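Local coordinates for protein ORF48 (Lactococcus phage TP901-1, PDB 3U6X) that probably helps build the baseplate at the tip of the phage tail, the assembly through which the virus attaches to its lactococcal host, at residues F2-L6 with Y101-A105. Residues are numbered along the deposited sequence.
Sequences FKFVL and YVFVA
Val5 lies over one face of the Tyr101 ring in a CH-pi contact, its CB 4.0 Å from the ring centroid and 29° off the ring normal. The p rotamer of Tyr101 (chi1 50°) brings the ring alongside the valine, face toward Val5 CB, and its OH continues to a hydrogen bond with Glu7. From Lys3 onward the first backbone is extended, after a turned Phe2 (phi/psi -85/-50), and it runs antiparallel to the extended Tyr101-Phe103. Val5 and Tyr101 form a hydrogen-bonded pair, CA atoms 5.3 Å apart, with Val5 N to Tyr101 O at 2.7 Å and Tyr101 N to Val5 O at 3.1 Å. Next comes the non-hydrogen-bonded pair Phe4 and Val102, CA to CA 4.4 Å, whose side chains take the other face; Phe4 CD1 is 4.1 Å from Val102 CG2. Beyond the regular strand, Phe103 N still reaches Lys3 O at 3.1 Å, almost linearly (176°). Phe103 sets its CB 3.8 Å from Val5 CG2, while Lys3 CD stands 3.8 Å from Phe103 CD1. This is edge-strand pairing in an all-beta, immunoglobulin-like domain: the C-terminal strand 97-102 borders the sheet within this chain, and strand 3-8 separates it from strand 56-60, while Phe4 stacks on Phe90 and packs against strand 78-83.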
ATOM      1  N   PHE V   2     -61.979  16.711  -2.116  1.00 59.72           N
ATOM      2  CA  PHE V   2     -62.153  16.325  -0.711  1.00 59.92           C
ATOM      3  C   PHE V   2     -61.509  14.938  -0.608  1.00 62.17           C
ATOM      4  O   PHE V   2     -60.654  14.726   0.247  1.00 62.15           O
ATOM      5  CB  PHE V   2     -63.659  16.218  -0.394  1.00 62.61           C
ATOM      6  CG  PHE V   2     -64.102  15.821   0.992  1.00 65.02           C
ATOM      7  CD1 PHE V   2     -63.827  16.631   2.082  1.00 70.05           C
ATOM      8  CD2 PHE V   2     -64.971  14.757   1.180  1.00 67.82           C
ATOM      9  CE1 PHE V   2     -64.296  16.305   3.362  1.00 71.73           C
ATOM     10  CE2 PHE V   2     -65.483  14.462   2.451  1.00 71.38           C
ATOM     11  CZ  PHE V   2     -65.124  15.225   3.535  1.00 70.23           C
ATOM     12  N   LYS V   3     -61.874  14.017  -1.532  1.00 56.56           N
ATOM     13  CA  LYS V   3     -61.310  12.673  -1.622  1.00 55.45           C
ATOM     14  C   LYS V   3     -60.631  12.520  -2.985  1.00 56.75           C
ATOM     15  O   LYS V   3     -61.288  12.634  -4.018  1.00 56.29           O
ATOM     16  CB  LYS V   3     -62.389  11.604  -1.393  1.00 58.17           C
ATOM     17  CG  LYS V   3     -61.862  10.282  -0.837  1.00 71.14           C
ATOM     18  CD  LYS V   3     -62.953   9.573  -0.036  1.00 82.58           C
ATOM     19  CE  LYS V   3     -62.494   8.287   0.605  1.00 95.56           C
ATOM     20  NZ  LYS V   3     -63.608   7.641   1.346  1.00109.37           N
ATOM     21  N   PHE V   4     -59.294  12.354  -2.974  1.00 50.99           N
ATOM     22  CA  PHE V   4     -58.444  12.235  -4.161  1.00 49.37           C
ATOM     23  C   PHE V   4     -57.660  10.923  -4.124  1.00 52.14           C
ATOM     24  O   PHE V   4     -57.263  10.468  -3.050  1.00 52.10           O
ATOM     25  CB  PHE V   4     -57.458  13.410  -4.210  1.00 50.51           C
ATOM     26  CG  PHE V   4     -56.951  13.762  -5.583  1.00 51.25           C
ATOM     27  CD1 PHE V   4     -57.668  14.625  -6.409  1.00 53.83           C
ATOM     28  CD2 PHE V   4     -55.736  13.269  -6.040  1.00 52.77           C
ATOM     29  CE1 PHE V   4     -57.193  14.961  -7.684  1.00 54.28           C
ATOM     30  CE2 PHE V   4     -55.262  13.606  -7.319  1.00 55.33           C
ATOM     31  CZ  PHE V   4     -55.998  14.444  -8.131  1.00 53.26           C
ATOM     32  N   VAL V   5     -57.416  10.327  -5.298  1.00 46.90           N
ATOM     33  CA  VAL V   5     -56.720   9.043  -5.409  1.00 45.72           C
ATOM     34  C   VAL V   5     -55.378   9.211  -6.104  1.00 49.93           C
ATOM     35  O   VAL V   5     -55.311   9.749  -7.213  1.00 49.97           O
ATOM     36  CB  VAL V   5     -57.565   7.933  -6.117  1.00 48.48           C
ATOM     37  CG1 VAL V   5     -56.812   6.614  -6.148  1.00 48.00           C
ATOM     38  CG2 VAL V   5     -58.929   7.725  -5.469  1.00 47.97           C
ATOM     39  N   LEU V   6     -54.314   8.718  -5.463  1.00 45.79           N
ATOM     40  CA  LEU V   6     -52.983   8.733  -6.043  1.00 45.22           C
ATOM     41  C   LEU V   6     -52.524   7.311  -6.263  1.00 49.93           C
ATOM     42  O   LEU V   6     -52.337   6.553  -5.304  1.00 49.22           O
ATOM     43  CB  LEU V   6     -51.972   9.478  -5.173  1.00 44.81           C
ATOM     44  CG  LEU V   6     -52.270  10.923  -4.797  1.00 48.49           C
ATOM     45  CD1 LEU V   6     -51.285  11.393  -3.734  1.00 48.51           C
ATOM     46  CD2 LEU V   6     -52.208  11.845  -6.014  1.00 48.73           C
ATOM     47  N   TYR V 101     -56.507  11.251  -9.589  1.00 48.19           N
ATOM     48  CA  TYR V 101     -57.887  11.602  -9.956  1.00 47.41           C
ATOM     49  C   TYR V 101     -58.773  11.698  -8.707  1.00 52.79           C
ATOM     50  O   TYR V 101     -58.445  11.103  -7.672  1.00 51.92           O
ATOM     51  CB  TYR V 101     -58.477  10.558 -10.955  1.00 47.48           C
ATOM     52  CG  TYR V 101     -58.306   9.114 -10.520  1.00 47.60           C
ATOM     53  CD1 TYR V 101     -59.245   8.496  -9.700  1.00 48.68           C
ATOM     54  CD2 TYR V 101     -57.185   8.378 -10.895  1.00 48.25           C
ATOM     55  CE1 TYR V 101     -59.071   7.189  -9.258  1.00 47.88           C
ATOM     56  CE2 TYR V 101     -56.991   7.074 -10.446  1.00 48.72           C
ATOM     57  CZ  TYR V 101     -57.934   6.486  -9.618  1.00 53.61           C
ATOM     58  OH  TYR V 101     -57.765   5.193  -9.179  1.00 52.89           O
ATOM     59  N   VAL V 102     -59.915  12.412  -8.831  1.00 51.39           N
ATOM     60  CA  VAL V 102     -60.928  12.531  -7.787  1.00 52.49           C
ATOM     61  C   VAL V 102     -61.585  11.160  -7.633  1.00 60.71           C
ATOM     62  O   VAL V 102     -61.772  10.440  -8.614  1.00 60.42           O
ATOM     63  CB  VAL V 102     -61.974  13.625  -8.106  1.00 56.36           C
ATOM     64  CG1 VAL V 102     -63.103  13.636  -7.073  1.00 56.16           C
ATOM     65  CG2 VAL V 102     -61.309  15.003  -8.198  1.00 56.24           C
ATOM     66  N   PHE V 103     -61.882  10.792  -6.397  1.00 60.56           N
ATOM     67  CA  PHE V 103     -62.520   9.536  -6.066  1.00 61.99           C
ATOM     68  C   PHE V 103     -64.028   9.566  -6.420  1.00 70.98           C
ATOM     69  O   PHE V 103     -64.729  10.528  -6.072  1.00 70.96           O
ATOM     70  CB  PHE V 103     -62.307   9.239  -4.576  1.00 63.50           C
ATOM     71  CG  PHE V 103     -62.962   7.968  -4.111  1.00 65.22           C
ATOM     72  CD1 PHE V 103     -64.071   8.005  -3.276  1.00 68.63           C
ATOM     73  CD2 PHE V 103     -62.488   6.729  -4.527  1.00 67.64           C
ATOM     74  CE1 PHE V 103     -64.678   6.821  -2.837  1.00 69.96           C
ATOM     75  CE2 PHE V 103     -63.099   5.550  -4.098  1.00 71.01           C
ATOM     76  CZ  PHE V 103     -64.195   5.603  -3.261  1.00 69.28           C
ATOM     77  N   VAL V 104     -64.500   8.509  -7.132  1.00 70.47           N
ATOM     78  CA  VAL V 104     -65.898   8.304  -7.519  1.00 71.63           C
ATOM     79  C   VAL V 104     -66.443   7.131  -6.678  1.00 78.72           C
ATOM     80  O   VAL V 104     -66.028   5.983  -6.886  1.00 78.66           O
ATOM     81  CB  VAL V 104     -66.064   8.054  -9.036  1.00 75.41           C
ATOM     82  CG1 VAL V 104     -67.516   7.741  -9.387  1.00 75.25           C
ATOM     83  CG2 VAL V 104     -65.549   9.240  -9.849  1.00 75.18           C
ATOM     84  N   ALA V 105     -67.342   7.426  -5.713  1.00 76.80           N
ATOM     85  CA  ALA V 105     -67.910   6.411  -4.815  1.00117.09           C
ATOM     86  C   ALA V 105     -69.022   5.640  -5.512  1.00153.01           C
ATOM     87  O   ALA V 105     -69.808   6.227  -6.258  1.00118.41           O
ATOM     88  CB  ALA V 105     -68.423   7.049  -3.512  1.00117.64           C
TER